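Local coordinates for rubber oxygenase (Streptomyces sp., PDB 5O1M), which cleaves the carbon-carbon double bonds of poly(cis-1,4-isoprene) rubber with dioxygen, using a non-covalently bound heme b, to give oligo-isoprenoids with keto and aldehyde ends, at residues 3-8 / 255-260; 19-24 / 190-195; 116-121 / 264-269; 137-142 / 357-362. All coordinates share one frame; numbering follows the deposited sequence.

Interaction 1: residues 3-8 / 255-260; sequences WTWSPS and SKQVLD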
# COMPACT_ATOMS: atom_id res chain seq x y z
N TRP A 3 3.38 -15.94 -10.02
CA TRP A 3 3.42 -16.95 -8.94
C TRP A 3 3.60 -18.48 -9.23
O TRP A 3 2.71 -19.14 -9.78
CB TRP A 3 2.03 -16.78 -8.30
CG TRP A 3 1.83 -17.13 -6.88
CD1 TRP A 3 1.75 -18.36 -6.36
CD2 TRP A 3 1.57 -16.23 -5.83
NE1 TRP A 3 1.51 -18.30 -5.04
CE2 TRP A 3 1.39 -16.99 -4.69
CE3 TRP A 3 1.49 -14.85 -5.74
CZ2 TRP A 3 1.15 -16.41 -3.46
CZ3 TRP A 3 1.25 -14.29 -4.54
CH2 TRP A 3 1.09 -15.06 -3.41
N THR A 4 4.69 -19.08 -8.78
CA THR A 4 4.86 -20.50 -9.07
C THR A 4 5.04 -21.48 -7.93
O THR A 4 5.56 -22.53 -8.15
CB THR A 4 5.98 -20.80 -10.09
OG1 THR A 4 7.27 -20.64 -9.49
CG2 THR A 4 5.86 -19.93 -11.30
N TRP A 5 4.59 -21.16 -6.73
CA TRP A 5 4.79 -22.08 -5.63
C TRP A 5 3.52 -22.47 -4.94
O TRP A 5 2.51 -21.85 -5.10
CB TRP A 5 5.69 -21.45 -4.59
CG TRP A 5 5.20 -20.10 -4.28
CD1 TRP A 5 4.26 -19.76 -3.39
CD2 TRP A 5 5.60 -18.91 -4.93
NE1 TRP A 5 4.06 -18.42 -3.41
CE2 TRP A 5 4.88 -17.87 -4.36
CE3 TRP A 5 6.54 -18.63 -5.92
CZ2 TRP A 5 5.04 -16.58 -4.76
CZ3 TRP A 5 6.69 -17.37 -6.31
CH2 TRP A 5 5.95 -16.34 -5.73
N SER A 6 3.62 -23.51 -4.14
CA SER A 6 2.54 -23.99 -3.34
C SER A 6 2.50 -23.13 -2.08
O SER A 6 3.47 -22.48 -1.73
CB SER A 6 2.79 -25.45 -2.97
OG SER A 6 3.39 -25.57 -1.69
N PRO A 7 1.37 -23.15 -1.39
CA PRO A 7 1.20 -22.37 -0.18
C PRO A 7 1.77 -22.97 1.09
O PRO A 7 1.29 -22.54 2.10
CB PRO A 7 -0.32 -22.26 -0.06
CG PRO A 7 -0.83 -22.55 -1.42
CD PRO A 7 0.08 -23.62 -1.89
N SER A 8 2.68 -23.93 1.06
CA SER A 8 3.24 -24.41 2.35
C SER A 8 4.10 -23.38 3.13
O SER A 8 4.48 -23.66 4.28
CB SER A 8 4.05 -25.70 2.17
OG SER A 8 5.12 -25.56 1.26
N SER A 255 8.49 -12.11 -3.02
CA SER A 255 8.67 -10.82 -3.66
C SER A 255 9.66 -10.88 -4.81
O SER A 255 9.43 -10.24 -5.84
CB SER A 255 9.16 -9.81 -2.62
OG SER A 255 9.33 -8.55 -3.23
N LYS A 256 10.76 -11.63 -4.65
CA LYS A 256 11.72 -11.83 -5.76
C LYS A 256 11.09 -12.46 -6.98
O LYS A 256 11.38 -12.07 -8.10
CB LYS A 256 12.94 -12.64 -5.32
CG LYS A 256 14.07 -11.78 -4.85
CD LYS A 256 15.35 -12.58 -4.85
CE LYS A 256 16.39 -11.84 -4.00
NZ LYS A 256 17.75 -12.31 -4.43
N GLN A 257 10.19 -13.38 -6.76
CA GLN A 257 9.43 -13.97 -7.87
C GLN A 257 8.15 -13.26 -8.39
O GLN A 257 7.79 -13.42 -9.55
CB GLN A 257 9.10 -15.42 -7.48
CG GLN A 257 10.11 -16.45 -8.00
CD GLN A 257 10.58 -17.47 -6.95
OE1 GLN A 257 11.13 -17.09 -5.90
NE2 GLN A 257 10.42 -18.79 -7.27
N VAL A 258 7.44 -12.49 -7.56
CA VAL A 258 6.14 -11.93 -7.93
C VAL A 258 6.14 -10.45 -8.28
O VAL A 258 5.26 -10.00 -9.01
CB VAL A 258 5.08 -12.26 -6.83
CG1 VAL A 258 4.11 -11.15 -6.51
CG2 VAL A 258 4.34 -13.51 -7.23
N LEU A 259 7.11 -9.72 -7.76
CA LEU A 259 7.17 -8.27 -7.89
C LEU A 259 8.26 -7.88 -8.87
O LEU A 259 7.97 -7.24 -9.87
CB LEU A 259 7.39 -7.60 -6.54
CG LEU A 259 7.75 -6.12 -6.59
CD1 LEU A 259 6.55 -5.32 -7.15
CD2 LEU A 259 8.10 -5.59 -5.21
N ASP A 260 9.49 -8.26 -8.57
CA ASP A 260 10.69 -7.93 -9.40
C ASP A 260 10.47 -8.07 -10.91
O ASP A 260 10.82 -7.15 -11.65
CB ASP A 260 11.95 -8.75 -9.02
CG ASP A 260 12.52 -8.42 -7.63
OD1 ASP A 260 11.87 -7.69 -6.85
OD2 ASP A 260 13.63 -8.93 -7.31

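Interaction 2: residues 19-24 / 190-195; sequences DPEYVW and PISQAD. With HEM (protoporphyrin IX containing Fe), chain C.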
# COMPACT_ATOMS: atom_id res chain seq x y z
N ASP A 19 -4.22 -21.10 -8.30
CA ASP A 19 -3.36 -20.00 -8.77
C ASP A 19 -4.06 -18.64 -8.45
O ASP A 19 -5.14 -18.40 -8.91
CB ASP A 19 -3.08 -20.14 -10.27
CG ASP A 19 -2.21 -18.99 -10.87
OD1 ASP A 19 -2.06 -17.90 -10.28
OD2 ASP A 19 -1.65 -19.19 -11.98
N PRO A 20 -3.44 -17.78 -7.61
CA PRO A 20 -4.11 -16.55 -7.17
C PRO A 20 -4.38 -15.54 -8.30
O PRO A 20 -5.17 -14.62 -8.11
CB PRO A 20 -3.18 -15.99 -6.14
CG PRO A 20 -1.86 -16.63 -6.36
CD PRO A 20 -2.10 -17.93 -7.02
N GLU A 21 -3.75 -15.75 -9.48
CA GLU A 21 -4.03 -15.00 -10.68
C GLU A 21 -5.48 -15.17 -11.16
O GLU A 21 -5.99 -14.33 -11.91
CB GLU A 21 -3.01 -15.43 -11.75
CG GLU A 21 -2.88 -14.64 -13.04
CD GLU A 21 -2.93 -13.15 -12.95
OE1 GLU A 21 -3.43 -12.58 -13.97
OE2 GLU A 21 -2.52 -12.51 -11.92
N TYR A 22 -6.13 -16.25 -10.73
CA TYR A 22 -7.48 -16.58 -11.17
C TYR A 22 -8.40 -16.76 -9.97
O TYR A 22 -9.33 -17.51 -10.01
CB TYR A 22 -7.42 -17.82 -12.08
CG TYR A 22 -6.52 -17.58 -13.28
CD1 TYR A 22 -6.92 -16.70 -14.33
CD2 TYR A 22 -5.27 -18.19 -13.37
CE1 TYR A 22 -6.09 -16.46 -15.43
CE2 TYR A 22 -4.41 -17.96 -14.47
CZ TYR A 22 -4.83 -17.09 -15.49
OH TYR A 22 -3.97 -16.88 -16.52
N VAL A 23 -8.12 -16.01 -8.92
CA VAL A 23 -9.03 -15.82 -7.81
C VAL A 23 -9.19 -14.29 -7.60
O VAL A 23 -8.18 -13.54 -7.62
CB VAL A 23 -8.47 -16.52 -6.53
CG1 VAL A 23 -9.50 -16.56 -5.41
CG2 VAL A 23 -8.03 -17.97 -6.83
N TRP A 24 -10.41 -13.87 -7.31
CA TRP A 24 -10.75 -12.49 -7.09
C TRP A 24 -11.34 -12.36 -5.72
O TRP A 24 -10.59 -12.49 -4.78
CB TRP A 24 -11.63 -11.92 -8.23
CG TRP A 24 -10.89 -11.96 -9.53
CD1 TRP A 24 -10.07 -11.00 -10.00
CD2 TRP A 24 -10.80 -13.06 -10.45
NE1 TRP A 24 -9.49 -11.41 -11.18
CE2 TRP A 24 -9.92 -12.67 -11.48
CE3 TRP A 24 -11.40 -14.34 -10.53
CZ2 TRP A 24 -9.63 -13.49 -12.60
CZ3 TRP A 24 -11.10 -15.16 -11.63
CH2 TRP A 24 -10.24 -14.71 -12.65
N PRO A 190 -10.16 -7.47 -13.43
CA PRO A 190 -9.00 -6.87 -12.78
C PRO A 190 -8.91 -7.21 -11.29
O PRO A 190 -9.81 -7.77 -10.69
CB PRO A 190 -9.30 -5.38 -12.94
CG PRO A 190 -10.76 -5.32 -12.75
CD PRO A 190 -11.28 -6.54 -13.48
N ILE A 191 -7.78 -6.82 -10.73
CA ILE A 191 -7.43 -6.98 -9.33
C ILE A 191 -7.54 -8.39 -8.80
O ILE A 191 -8.31 -8.65 -7.86
CB ILE A 191 -8.18 -5.98 -8.41
CG1 ILE A 191 -8.35 -4.63 -9.09
CG2 ILE A 191 -7.38 -5.79 -7.11
CD1 ILE A 191 -9.10 -3.68 -8.19
N SER A 192 -6.70 -9.28 -9.34
CA SER A 192 -6.61 -10.61 -8.81
C SER A 192 -5.99 -10.59 -7.45
O SER A 192 -5.34 -9.59 -7.04
CB SER A 192 -5.80 -11.53 -9.72
OG SER A 192 -4.51 -11.03 -9.90
N GLN A 193 -6.19 -11.66 -6.70
CA GLN A 193 -5.44 -11.80 -5.46
C GLN A 193 -3.93 -11.76 -5.65
O GLN A 193 -3.26 -11.19 -4.80
CB GLN A 193 -5.88 -13.03 -4.66
CG GLN A 193 -7.28 -12.80 -4.13
CD GLN A 193 -7.65 -13.59 -2.93
OE1 GLN A 193 -6.80 -13.95 -2.17
NE2 GLN A 193 -8.94 -13.95 -2.80
N ALA A 194 -3.41 -12.34 -6.75
CA ALA A 194 -2.02 -12.23 -7.13
C ALA A 194 -1.60 -10.75 -7.23
O ALA A 194 -0.50 -10.37 -6.77
CB ALA A 194 -1.75 -12.92 -8.45
N ASP A 195 -2.47 -9.95 -7.87
CA ASP A 195 -2.22 -8.49 -8.05
C ASP A 195 -2.14 -7.79 -6.72
O ASP A 195 -1.22 -7.02 -6.51
CB ASP A 195 -3.29 -7.78 -8.89
CG ASP A 195 -3.33 -8.24 -10.36
OD1 ASP A 195 -2.28 -8.37 -11.01
OD2 ASP A 195 -4.46 -8.39 -10.87
CHA HEM C . -9.05 1.83 -4.54
CHB HEM C . -5.72 0.38 -1.41
CHC HEM C . -4.42 -3.09 -4.46
CHD HEM C . -6.67 -0.72 -7.88
C1A HEM C . -8.30 1.66 -3.38
C2A HEM C . -8.48 2.44 -2.24
C3A HEM C . -7.57 2.04 -1.33
C4A HEM C . -6.78 1.07 -1.95
CMA HEM C . -7.38 2.64 0.05
CAA HEM C . -9.53 3.50 -2.02
CBA HEM C . -9.13 4.89 -2.61
CGA HEM C . -10.46 5.31 -3.21
O1A HEM C . -11.18 6.10 -2.50
O2A HEM C . -10.93 4.80 -4.32
C1B HEM C . -5.09 -0.73 -1.96
C2B HEM C . -4.15 -1.54 -1.25
C3B HEM C . -3.76 -2.56 -2.06
C4B HEM C . -4.52 -2.29 -3.33
CMB HEM C . -3.65 -1.31 0.12
CAB HEM C . -2.86 -3.73 -1.83
CBB HEM C . -2.37 -4.28 -0.49
C1C HEM C . -4.89 -2.77 -5.68
C2C HEM C . -4.52 -3.38 -6.90
C3C HEM C . -5.13 -2.65 -7.88
C4C HEM C . -5.88 -1.63 -7.22
CMC HEM C . -3.59 -4.56 -7.08
CAC HEM C . -5.09 -2.84 -9.35
CBC HEM C . -4.36 -3.86 -10.17
C1D HEM C . -7.55 0.17 -7.25
C2D HEM C . -8.58 0.96 -7.97
C3D HEM C . -9.25 1.66 -7.05
C4D HEM C . -8.67 1.27 -5.74
CMD HEM C . -8.77 1.02 -9.47
CAD HEM C . -10.31 2.67 -7.33
CBD HEM C . -9.55 3.95 -7.64
CGD HEM C . -10.49 5.15 -7.65
O1D HEM C . -10.90 5.77 -6.61
O2D HEM C . -10.88 5.60 -8.79
NA HEM C . -7.21 0.87 -3.17
NB HEM C . -5.29 -1.22 -3.16
NC HEM C . -5.66 -1.71 -5.88
ND HEM C . -7.67 0.39 -5.95
FE HEM C . -6.46 -0.47 -4.52

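Interaction 3: residues 116-121 / 264-269; sequences RESRAV and AHTPEG. With HEM (protoporphyrin IX containing Fe), chain C.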
# COMPACT_ATOMS: atom_id res chain seq x y z
N ARG A 116 -0.42 -3.17 -14.01
CA ARG A 116 -1.86 -3.35 -13.80
C ARG A 116 -2.44 -2.34 -12.85
O ARG A 116 -3.58 -1.92 -13.06
CB ARG A 116 -2.19 -4.75 -13.36
CG ARG A 116 -2.07 -5.73 -14.53
CD ARG A 116 -1.99 -7.14 -13.96
NE ARG A 116 -2.25 -8.19 -14.95
CZ ARG A 116 -2.18 -9.51 -14.66
NH1 ARG A 116 -1.93 -9.89 -13.42
NH2 ARG A 116 -2.42 -10.45 -15.59
N GLU A 117 -1.66 -1.97 -11.84
CA GLU A 117 -2.08 -0.96 -10.87
C GLU A 117 -2.15 0.38 -11.61
O GLU A 117 -3.11 1.11 -11.47
CB GLU A 117 -1.10 -0.84 -9.70
CG GLU A 117 -1.04 -1.96 -8.73
CD GLU A 117 -0.02 -1.74 -7.55
OE1 GLU A 117 0.60 -2.76 -7.10
OE2 GLU A 117 0.13 -0.60 -6.98
N SER A 118 -1.13 0.70 -12.39
CA SER A 118 -1.11 1.94 -13.09
C SER A 118 -2.28 2.04 -14.07
O SER A 118 -2.92 3.07 -14.10
CB SER A 118 0.20 2.11 -13.84
OG SER A 118 1.30 2.07 -12.96
N ARG A 119 -2.59 0.98 -14.82
CA ARG A 119 -3.67 1.04 -15.77
C ARG A 119 -5.02 1.11 -15.08
O ARG A 119 -5.85 1.95 -15.46
CB ARG A 119 -3.65 -0.08 -16.82
CG ARG A 119 -2.51 0.05 -17.76
CD ARG A 119 -2.63 -0.93 -18.86
NE ARG A 119 -1.51 -0.76 -19.81
CZ ARG A 119 -0.45 -1.55 -19.92
NH1 ARG A 119 -0.26 -2.56 -19.09
NH2 ARG A 119 0.45 -1.27 -20.86
N ALA A 120 -5.24 0.26 -14.07
CA ALA A 120 -6.49 0.31 -13.30
C ALA A 120 -6.74 1.70 -12.68
O ALA A 120 -7.82 2.24 -12.76
CB ALA A 120 -6.48 -0.78 -12.23
N VAL A 121 -5.72 2.27 -12.07
CA VAL A 121 -5.85 3.56 -11.41
C VAL A 121 -6.10 4.63 -12.47
O VAL A 121 -6.96 5.51 -12.28
CB VAL A 121 -4.60 3.91 -10.56
CG1 VAL A 121 -4.61 5.37 -10.13
CG2 VAL A 121 -4.54 3.02 -9.34
N ALA A 264 7.55 -2.54 -14.88
CA ALA A 264 7.75 -2.16 -16.27
C ALA A 264 7.11 -0.80 -16.50
O ALA A 264 6.16 -0.42 -15.81
CB ALA A 264 7.17 -3.20 -17.21
N HIS A 265 7.68 -0.08 -17.44
CA HIS A 265 7.19 1.23 -17.86
C HIS A 265 5.93 1.06 -18.62
O HIS A 265 5.87 0.21 -19.51
CB HIS A 265 8.22 1.89 -18.79
CG HIS A 265 7.82 3.22 -19.32
ND1 HIS A 265 7.31 3.40 -20.59
CD2 HIS A 265 7.89 4.46 -18.77
CE1 HIS A 265 7.08 4.68 -20.80
NE2 HIS A 265 7.45 5.35 -19.73
N THR A 266 4.95 1.88 -18.31
CA THR A 266 3.79 2.07 -19.15
C THR A 266 3.50 3.58 -19.37
O THR A 266 3.86 4.39 -18.47
CB THR A 266 2.56 1.38 -18.55
OG1 THR A 266 2.19 1.99 -17.29
CG2 THR A 266 2.86 -0.13 -18.38
N PRO A 267 2.85 3.95 -20.54
CA PRO A 267 2.31 5.32 -20.71
C PRO A 267 1.38 5.76 -19.56
O PRO A 267 1.50 6.86 -19.06
CB PRO A 267 1.53 5.27 -22.05
CG PRO A 267 1.88 3.96 -22.67
CD PRO A 267 2.30 3.03 -21.55
N GLU A 268 0.52 4.87 -19.10
CA GLU A 268 -0.34 5.17 -17.97
C GLU A 268 0.50 5.44 -16.69
O GLU A 268 0.22 6.40 -15.97
CB GLU A 268 -1.35 4.03 -17.71
CG GLU A 268 -2.33 3.74 -18.86
CD GLU A 268 -1.78 2.83 -19.97
OE1 GLU A 268 -0.63 2.35 -19.87
OE2 GLU A 268 -2.52 2.53 -20.91
N GLY A 269 1.50 4.60 -16.42
CA GLY A 269 2.42 4.80 -15.30
C GLY A 269 3.20 6.10 -15.38
O GLY A 269 3.34 6.81 -14.37
CHA HEM C . -9.05 1.83 -4.54
CHB HEM C . -5.72 0.38 -1.41
CHC HEM C . -4.42 -3.09 -4.46
CHD HEM C . -6.67 -0.72 -7.88
C1A HEM C . -8.30 1.66 -3.38
C2A HEM C . -8.48 2.44 -2.24
C3A HEM C . -7.57 2.04 -1.33
C4A HEM C . -6.78 1.07 -1.95
CMA HEM C . -7.38 2.64 0.05
CAA HEM C . -9.53 3.50 -2.02
CBA HEM C . -9.13 4.89 -2.61
CGA HEM C . -10.46 5.31 -3.21
O1A HEM C . -11.18 6.10 -2.50
O2A HEM C . -10.93 4.80 -4.32
C1B HEM C . -5.09 -0.73 -1.96
C2B HEM C . -4.15 -1.54 -1.25
C3B HEM C . -3.76 -2.56 -2.06
C4B HEM C . -4.52 -2.29 -3.33
CMB HEM C . -3.65 -1.31 0.12
CAB HEM C . -2.86 -3.73 -1.83
CBB HEM C . -2.37 -4.28 -0.49
C1C HEM C . -4.89 -2.77 -5.68
C2C HEM C . -4.52 -3.38 -6.90
C3C HEM C . -5.13 -2.65 -7.88
C4C HEM C . -5.88 -1.63 -7.22
CMC HEM C . -3.59 -4.56 -7.08
CAC HEM C . -5.09 -2.84 -9.35
CBC HEM C . -4.36 -3.86 -10.17
C1D HEM C . -7.55 0.17 -7.25
C2D HEM C . -8.58 0.96 -7.97
C3D HEM C . -9.25 1.66 -7.05
C4D HEM C . -8.67 1.27 -5.74
CMD HEM C . -8.77 1.02 -9.47
CAD HEM C . -10.31 2.67 -7.33
CBD HEM C . -9.55 3.95 -7.64
CGD HEM C . -10.49 5.15 -7.65
O1D HEM C . -10.90 5.77 -6.61
O2D HEM C . -10.88 5.60 -8.79
NA HEM C . -7.21 0.87 -3.17
NB HEM C . -5.29 -1.22 -3.16
NC HEM C . -5.66 -1.71 -5.88
ND HEM C . -7.67 0.39 -5.95
FE HEM C . -6.46 -0.47 -4.52

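Interaction 4: residues 137-142 / 357-362; sequences TARLGY and LFLSEG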
# COMPACT_ATOMS: atom_id res chain seq x y z
N THR A 137 -2.18 3.79 -1.85
CA THR A 137 -1.45 2.69 -1.21
C THR A 137 -0.62 3.17 -0.03
O THR A 137 -0.57 2.51 1.03
CB THR A 137 -0.60 1.84 -2.19
OG1 THR A 137 0.53 2.59 -2.71
CG2 THR A 137 -1.52 1.33 -3.33
N ALA A 138 -0.04 4.36 -0.21
CA ALA A 138 0.87 4.93 0.74
C ALA A 138 0.12 5.37 1.92
O ALA A 138 0.54 5.15 3.04
CB ALA A 138 1.63 6.13 0.12
N ARG A 139 -1.01 6.00 1.69
CA ARG A 139 -1.82 6.49 2.80
C ARG A 139 -2.48 5.34 3.49
O ARG A 139 -2.50 5.34 4.71
CB ARG A 139 -2.85 7.49 2.36
CG ARG A 139 -2.16 8.71 1.83
CD ARG A 139 -2.99 9.97 2.04
NE ARG A 139 -4.08 10.04 1.07
CZ ARG A 139 -4.30 11.06 0.21
NH1 ARG A 139 -3.47 12.10 0.12
NH2 ARG A 139 -5.37 11.00 -0.59
N LEU A 140 -2.97 4.34 2.75
CA LEU A 140 -3.36 3.14 3.47
C LEU A 140 -2.19 2.41 4.21
O LEU A 140 -2.35 1.99 5.36
CB LEU A 140 -4.14 2.15 2.58
CG LEU A 140 -4.95 1.16 3.43
CD1 LEU A 140 -6.32 0.87 2.82
CD2 LEU A 140 -4.16 -0.14 3.58
N GLY A 141 -1.02 2.27 3.59
CA GLY A 141 0.17 1.70 4.28
C GLY A 141 0.43 2.47 5.54
O GLY A 141 0.61 1.92 6.60
N TYR A 142 0.35 3.78 5.44
CA TYR A 142 0.55 4.60 6.61
C TYR A 142 -0.46 4.34 7.73
O TYR A 142 -0.07 4.24 8.86
CB TYR A 142 0.55 6.11 6.22
CG TYR A 142 0.98 6.95 7.39
CD1 TYR A 142 2.32 6.92 7.86
CD2 TYR A 142 0.01 7.68 8.11
CE1 TYR A 142 2.71 7.67 8.94
CE2 TYR A 142 0.35 8.42 9.24
CZ TYR A 142 1.70 8.41 9.66
OH TYR A 142 1.97 9.19 10.75
N LEU A 357 2.79 16.28 6.20
CA LEU A 357 1.77 16.92 5.33
C LEU A 357 0.99 15.97 4.43
O LEU A 357 -0.14 16.24 4.08
CB LEU A 357 2.42 18.04 4.44
CG LEU A 357 2.99 19.25 5.22
CD1 LEU A 357 3.94 20.05 4.34
CD2 LEU A 357 1.88 20.17 5.75
N PHE A 358 1.60 14.91 3.98
CA PHE A 358 1.00 14.01 3.03
C PHE A 358 0.36 12.85 3.69
O PHE A 358 -0.62 12.35 3.16
CB PHE A 358 2.08 13.49 2.08
CG PHE A 358 1.55 12.88 0.81
CD1 PHE A 358 0.77 13.64 -0.07
CD2 PHE A 358 1.89 11.58 0.46
CE1 PHE A 358 0.35 13.11 -1.27
CE2 PHE A 358 1.46 11.03 -0.76
CZ PHE A 358 0.71 11.81 -1.62
N LEU A 359 0.88 12.39 4.83
CA LEU A 359 0.32 11.22 5.51
C LEU A 359 -0.22 11.57 6.84
O LEU A 359 -1.41 11.39 7.06
CB LEU A 359 1.38 10.08 5.65
CG LEU A 359 2.11 9.69 4.38
CD1 LEU A 359 3.22 8.65 4.61
CD2 LEU A 359 1.07 9.28 3.32
N SER A 360 0.61 12.04 7.75
CA SER A 360 0.26 12.10 9.22
C SER A 360 -0.95 12.97 9.38
O SER A 360 -1.94 12.50 9.84
CB SER A 360 1.39 12.69 10.11
OG SER A 360 2.57 11.87 10.23
N GLU A 361 -0.87 14.24 8.95
CA GLU A 361 -1.98 15.17 9.09
C GLU A 361 -2.56 15.39 7.72
O GLU A 361 -3.16 16.41 7.45
CB GLU A 361 -1.56 16.49 9.77
CG GLU A 361 -0.62 17.43 9.03
CD GLU A 361 -0.28 18.71 9.81
OE1 GLU A 361 0.14 19.73 9.17
OE2 GLU A 361 -0.41 18.69 11.08
N GLY A 362 -2.44 14.39 6.87
CA GLY A 362 -2.77 14.51 5.47
C GLY A 362 -4.25 14.45 5.23
O GLY A 362 -5.06 14.27 6.16

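Interaction 1: residues 3-8 / 255-260
Val258 meets two tryptophans, Trp3 and Trp5, with a single methyl group. Its CG2 lies 3.5 Å from Trp3 CE3 and 3.6 Å from Trp5 CH2. The methyl approaches both indoles obliquely, and it touches the six-membered part of each. The valine and the Trp5 side chain cross at about a right angle. The two indoles also meet, inclined to each other: Trp5 CZ2 sits 3.6 Å above the plane of the Trp3 ring, over its centre. Gln257 comes to Trp5 from a different direction. Its CB is at the ring edge, near the ring plane, 3.3 Å from Trp5 CZ3. Segment 255-260 lies at the C-terminal part of helix 248-258, within the all-helical catalytic domain. Segment 3-8 is an irregular N-terminal arm laid against that part of the helix, with an ST turn at Ser6. The first torsion of Trp5 (chi1 49°) sets CG between the backbone N and the carbonyl carbon, and the ring then reaches toward the helix. Trp3 instead has CG anti to its backbone N (chi1 -153°), and its ring also packs on Pro20 and on Met197 of helix 193-213. An alanine in place of Trp5 is likely to leave Val258 CG2 without one of its two aromatic partners and to open a gap beside Gln257 CB. Both tryptophans also touch a neighbouring molecule in the crystal.

Interaction 2: residues 19-24 / 190-195
Pro20 and Val23 offer their carbonyl oxygens to the first turn of helix 193-213, and this is the tight part of the contact. Gln193 N points almost straight at Val23 O, 2.9 Å away, with an N-H...O angle of 174°. Ala194 N bonds to Pro20 O at 3.2 Å, but it comes from above the carbonyl plane, not along a lone pair. Gln193 then reaches past the backbone: its chain is extended beyond CG (chi2 -157°), and Gln193 NE2 gives a bond of 3.0 Å to Trp24 O, which lies in the plane of the Gln193 amide. Its other amide atom, OE1, accepts from Ser240 N. The acidic groups are buried here too. Glu21 OE2 comes within 3.2 Å of Ser192 OG and 4.2 Å of Asp195 OD1. These like charges are probably balanced by Arg116, which makes salt bridges to both acids.

The side chains of Trp24 and Val23 form the partly exposed side, where contacts are van der Waals and weak polar ones. Trp24 CD1 lies 3.3 Å from Pro190 O, which sits at the edge of the indole. Its NE1 has a weak bond to Ile189 O. Val23 CG1 rests 3.7 Å from Gln193 NE2.

Ser192 is the N-cap of the helix. Its OG accepts from Asp195 N, and Asp195 OD2 accepts from Ser192 N in return. This is a capping box, and it stands at the wall of the heme pocket: Ile191 packs on the porphyrin and on His167, the inferred axial ligand of the iron.

Interaction 3: residues 116-121 / 264-269
Arg119 and Glu268 form a salt bridge in an unusual, twisted way. The guanidinium and carboxylate planes stand 71° apart, far from the flat side-by-side pairing. Arg119 NE is the donor, 3.2 Å from Glu268 OE1, and the bond is weak because its N-H...O angle is only 124°. The carboxylate lies against the arginine chain as well, with Glu268 CD 3.6 Å from Arg119 CG. Its other oxygen, OE2, is hydrogen-bonded to Tyr123 OH, so the carboxylate has a second and stronger partner. A bend at the second torsion of Glu268 (chi2 82°) turns the carboxylate toward the arginine. Thr266 takes one face of the guanidinium: its CG2 sits over the plane, 3.6 Å from Arg119 NH2. Thr266 is also the N-cap of helix 267-282, and its OG1 accepts from Gly269 N at 2.8 Å. The contact thus joins helix 115-123 to the capped start of helix 267-282 inside the catalytic domain. Glu268 lies in the first turn of that helix, where a negative charge would probably be favoured by the helix dipole. An alanine at Arg119 is likely to leave Glu268 OE1 without its charged mate and to uncover the Thr266 methyl. Beside the salt bridge the backbones come closest at Ser118 and Gly269, with Ser118 CB 3.8 Å from Gly269 CA. A side chain on Gly269 would run into Thr266 OG1. Ser118 OG turns back to the residues just before its helix and bonds to Ile114 O. Helix 115-123 also borders the heme, with Ala120 O 3.6 Å from its methyl carbon CMD.

Interaction 4: residues 137-142 / 357-362
The Tyr142 ring carries Leu359 on one face. Leu359 CB stands 3.8 Å from the ring centroid and 17° off its normal, which makes a CH-pi contact. This is helix-to-helix packing: helix 136-144 meets the C-terminal end of helix 342-360, which finishes in a wider pi-type turn. The Arg139 guanidinium has Phe358 O at its edge, near its plane. The Phe358 ring lies farther off, with Arg139 CZ 5.6 Å from its centroid, a long cation-pi pair that is at most weakly attractive. Leu359 fits between the two large side chains of the partner helix. Its CB and CD1 go to Tyr142, while Leu359 CD2 lies 3.6 Å from Arg139 CG. Arg139 CD lies 3.5 Å from Phe358 O. Beyond it the chain bends at the third torsion (chi3 -76°), which turns the guanidinium; NH2 makes a salt bridge with Asp132. Leu140, on the same helix, reaches the heme pocket and touches the porphyrin. Tyr142 has CG anti to the backbone N (chi1 -171°), and its ring extends along the end of the other helix. There Tyr142 OH and Ser360 OG are hydrogen-bonded, 2.8 Å apart.

Overall arrangement
The chain is all helix and loop, and the four contacts bring together parts far apart in sequence. Two use the N-terminal arm: interaction 1 sets it on helix 248-258, and interaction 2 on helix 193-213. Their centres are about 13 Å apart, and they touch. Interactions 2 and 3, centres about 17 Å apart, are tied by the salt bridges of Arg116, and both touch the heme. Interaction 4, its centre about 28 Å from that of interaction 1, joins helix 136-144 to the late helix 342-360. Both segments of interaction 2 fall between those of interaction 1, while interactions 3 and 4 cross it. The segments of interactions 2, 3 and 4 alternate along the chain, so the heme pocket is built from distant stretches.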